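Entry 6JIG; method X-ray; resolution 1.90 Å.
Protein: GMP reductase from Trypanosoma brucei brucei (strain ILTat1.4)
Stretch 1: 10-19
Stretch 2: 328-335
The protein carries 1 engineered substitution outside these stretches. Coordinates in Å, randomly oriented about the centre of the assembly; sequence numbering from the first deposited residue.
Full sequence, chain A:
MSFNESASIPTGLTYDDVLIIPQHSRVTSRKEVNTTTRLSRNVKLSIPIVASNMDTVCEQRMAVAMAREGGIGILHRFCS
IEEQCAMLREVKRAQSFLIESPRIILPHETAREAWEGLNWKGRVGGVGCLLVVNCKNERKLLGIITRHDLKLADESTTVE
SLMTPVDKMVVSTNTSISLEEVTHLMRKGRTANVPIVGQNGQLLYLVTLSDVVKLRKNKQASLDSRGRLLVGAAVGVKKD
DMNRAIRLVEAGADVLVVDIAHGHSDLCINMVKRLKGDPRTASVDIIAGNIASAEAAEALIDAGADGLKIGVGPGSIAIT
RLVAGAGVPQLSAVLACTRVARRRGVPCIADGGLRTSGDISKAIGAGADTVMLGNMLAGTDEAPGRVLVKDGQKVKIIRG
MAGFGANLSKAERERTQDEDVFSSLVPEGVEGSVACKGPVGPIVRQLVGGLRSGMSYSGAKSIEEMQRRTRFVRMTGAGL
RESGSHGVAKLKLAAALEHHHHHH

Stretch 1, residues 10-19: PTGLTYDDVL
Stretch 2 (328-335) VPQLSAVL

Residues 10-19 lie across the first turns of a helix that starts at Q330. P329 holds the N-cap position, with phi/psi of -53/136. Residues 330-335 are helical, and the backbone bonds A333 N to P329 O (3.1 Å), V334 N to Q330 O (3.0 Å) and L335 N to L331 O (2.9 Å) fix the turns. In the other stretch L13 (-113/147) and T14 (-112/-178) are extended. Y15 to D17 form a 3-10 turn, and a strand starts at V18. The register is set by T14 and L331, whose CA atoms are 4.5 Å apart.

L13 is the polar anchor. Its backbone N donates to S332 OG at 2.7 Å, almost straight at 170°. Its O accepts from S332 N at 3.0 Å and 153°. L13 therefore meets both the backbone and the side chain of one residue. The m rotamer of S332 (chi1 -68°) places OG for this bond. L13 O also lies 3.0 Å from L331 N.

G12 fits closely beside the helix start. Its CA is 3.3 Å from S332 OG, and its C is 3.6 Å from P329 CB. An ideal CB here would point toward the helix and fall 2.8 Å from P329 CD, a clash.

L331 is the most covered residue of the contact. Its CB points toward the first stretch, and chi1 is t (-173°) with chi2 p (89°). With this rotamer both methyls reach the first stretch: L331 CD2 is closest to V18, and L331 CD1 is the one nearer to Y15. L331 CD2 packs 3.7 Å from V18 CG2 and 4.2 Å from L13 CB. L331 CD1 lies 4.0 Å from Y15 CD1, in an oblique approach to the ring. V18 is m (-61°), and its CB points toward the helix. L13 is m,t (-54°, 175°), with its CB directed sideways.

Y15 leaves its backbone sideways, but its end comes nearer the helix. With chi1 m (-61°) and chi2 -56°, Y15 OH reaches 3.3 Å from Q330 CG and 4.1 Å from V334 CG2. Q330 is t,p (179°, 72°) with chi3 -24°. A water links the two side chains, 2.8 Å from Y15 OH and 3.0 Å from Q330 NE2; it accepts from NE2.

D17 braces the turn from within. T14 N donates to D17 OD2 at 2.8 Å and 174°, with D17 chi1 m (-74°). D17 N returns a bond to T14 O at 2.9 Å. T14 itself is t (-167°), with OG1 3.9 Å from Q330 N.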

# COMPACT_ATOMS: atom_id res chain seq x y z
N PRO A 10 13.88 -37.65 -3.12
CA PRO A 10 12.43 -37.82 -3.13
C PRO A 10 11.71 -36.52 -2.81
O PRO A 10 12.26 -35.61 -2.19
CB PRO A 10 12.19 -38.86 -2.02
CG PRO A 10 13.27 -38.50 -1.02
CD PRO A 10 14.48 -38.12 -1.85
N THR A 11 10.45 -36.45 -3.21
CA THR A 11 9.65 -35.25 -2.98
C THR A 11 8.72 -35.48 -1.79
O THR A 11 8.01 -36.49 -1.74
CB THR A 11 8.84 -34.90 -4.23
OG1 THR A 11 9.75 -34.44 -5.23
CG2 THR A 11 7.84 -33.78 -3.93
N GLY A 12 8.73 -34.56 -0.84
CA GLY A 12 7.82 -34.62 0.30
C GLY A 12 6.66 -33.67 0.09
O GLY A 12 6.80 -32.61 -0.52
N LEU A 13 5.49 -34.05 0.60
CA LEU A 13 4.27 -33.28 0.43
C LEU A 13 3.81 -32.73 1.76
O LEU A 13 3.97 -33.37 2.81
CB LEU A 13 3.15 -34.15 -0.16
CG LEU A 13 3.52 -34.85 -1.46
CD1 LEU A 13 2.37 -35.76 -1.86
CD2 LEU A 13 3.83 -33.85 -2.54
N THR A 14 3.20 -31.55 1.72
CA THR A 14 2.51 -31.03 2.89
C THR A 14 1.01 -30.98 2.63
O THR A 14 0.53 -31.40 1.57
CB THR A 14 3.06 -29.65 3.29
OG1 THR A 14 2.57 -29.34 4.60
CG2 THR A 14 2.59 -28.58 2.30
N TYR A 15 0.26 -30.48 3.62
CA TYR A 15 -1.21 -30.50 3.51
C TYR A 15 -1.68 -29.75 2.28
O TYR A 15 -2.56 -30.22 1.55
CB TYR A 15 -1.86 -29.92 4.76
CG TYR A 15 -1.51 -30.69 6.01
CD1 TYR A 15 -1.77 -32.05 6.09
CD2 TYR A 15 -0.91 -30.06 7.10
CE1 TYR A 15 -1.45 -32.77 7.24
CE2 TYR A 15 -0.59 -30.79 8.26
CZ TYR A 15 -0.87 -32.13 8.31
OH TYR A 15 -0.57 -32.87 9.43
N ASP A 16 -1.10 -28.57 2.02
CA ASP A 16 -1.51 -27.77 0.86
C ASP A 16 -1.16 -28.42 -0.47
O ASP A 16 -1.55 -27.88 -1.52
CB ASP A 16 -0.89 -26.38 0.92
CG ASP A 16 -1.66 -25.44 1.81
OD1 ASP A 16 -2.78 -25.80 2.24
OD2 ASP A 16 -1.16 -24.33 2.07
N ASP A 17 -0.43 -29.54 -0.48
CA ASP A 17 -0.13 -30.21 -1.74
C ASP A 17 -1.22 -31.19 -2.19
O ASP A 17 -1.15 -31.67 -3.32
CB ASP A 17 1.19 -30.99 -1.64
CG ASP A 17 2.43 -30.08 -1.66
OD1 ASP A 17 2.55 -29.24 -2.58
OD2 ASP A 17 3.28 -30.20 -0.74
N VAL A 18 -2.19 -31.53 -1.34
CA VAL A 18 -3.12 -32.60 -1.68
C VAL A 18 -4.55 -32.21 -1.35
O VAL A 18 -4.82 -31.29 -0.58
CB VAL A 18 -2.75 -33.94 -0.98
CG1 VAL A 18 -1.35 -34.40 -1.40
CG2 VAL A 18 -2.82 -33.79 0.54
N LEU A 19 -5.48 -32.91 -1.99
CA LEU A 19 -6.89 -32.92 -1.60
C LEU A 19 -7.32 -34.35 -1.35
O LEU A 19 -6.73 -35.28 -1.91
CB LEU A 19 -7.78 -32.32 -2.69
CG LEU A 19 -7.49 -30.87 -3.04
CD1 LEU A 19 -8.26 -30.56 -4.33
CD2 LEU A 19 -7.93 -29.96 -1.91
N VAL A 328 10.78 -32.23 7.38
CA VAL A 328 10.11 -33.09 6.40
C VAL A 328 8.72 -32.50 6.19
O VAL A 328 8.03 -32.20 7.17
CB VAL A 328 10.01 -34.55 6.87
CG1 VAL A 328 9.27 -35.39 5.81
CG2 VAL A 328 11.36 -35.14 7.15
N PRO A 329 8.29 -32.29 4.94
CA PRO A 329 6.92 -31.81 4.70
C PRO A 329 5.92 -32.71 5.42
O PRO A 329 6.04 -33.93 5.40
CB PRO A 329 6.79 -31.90 3.17
CG PRO A 329 8.25 -31.62 2.70
CD PRO A 329 9.07 -32.43 3.70
N GLN A 330 4.94 -32.08 6.06
CA GLN A 330 4.26 -32.77 7.17
C GLN A 330 3.37 -33.91 6.70
O GLN A 330 3.23 -34.91 7.42
CB GLN A 330 3.46 -31.76 7.99
CG GLN A 330 2.69 -32.38 9.18
CD GLN A 330 3.59 -32.82 10.34
OE1 GLN A 330 4.77 -33.10 10.17
NE2 GLN A 330 3.00 -32.90 11.54
N LEU A 331 2.76 -33.82 5.52
CA LEU A 331 1.93 -34.94 5.08
C LEU A 331 2.77 -36.18 4.86
O LEU A 331 2.40 -37.28 5.28
CB LEU A 331 1.14 -34.59 3.80
CG LEU A 331 0.13 -35.68 3.43
CD1 LEU A 331 -1.21 -35.43 4.11
CD2 LEU A 331 -0.06 -35.81 1.90
N SER A 332 3.94 -36.01 4.23
CA SER A 332 4.81 -37.16 4.01
C SER A 332 5.33 -37.71 5.33
O SER A 332 5.56 -38.92 5.47
CB SER A 332 5.99 -36.78 3.11
OG SER A 332 5.55 -36.48 1.79
N ALA A 333 5.58 -36.83 6.31
CA ALA A 333 6.08 -37.31 7.60
C ALA A 333 5.03 -38.16 8.30
O ALA A 333 5.34 -39.23 8.85
CB ALA A 333 6.47 -36.13 8.49
N VAL A 334 3.78 -37.72 8.27
CA VAL A 334 2.68 -38.48 8.85
C VAL A 334 2.51 -39.82 8.13
O VAL A 334 2.37 -40.87 8.76
CB VAL A 334 1.39 -37.64 8.82
CG1 VAL A 334 0.15 -38.49 9.26
CG2 VAL A 334 1.55 -36.40 9.71
N LEU A 335 2.52 -39.79 6.80
CA LEU A 335 2.38 -41.04 6.04
C LEU A 335 3.46 -42.03 6.42
O LEU A 335 3.18 -43.21 6.65
CB LEU A 335 2.44 -40.75 4.54
CG LEU A 335 1.21 -40.13 3.87
CD1 LEU A 335 1.59 -39.69 2.46
CD2 LEU A 335 0.03 -41.09 3.82
O HOH W 1 0.30 -31.69 11.78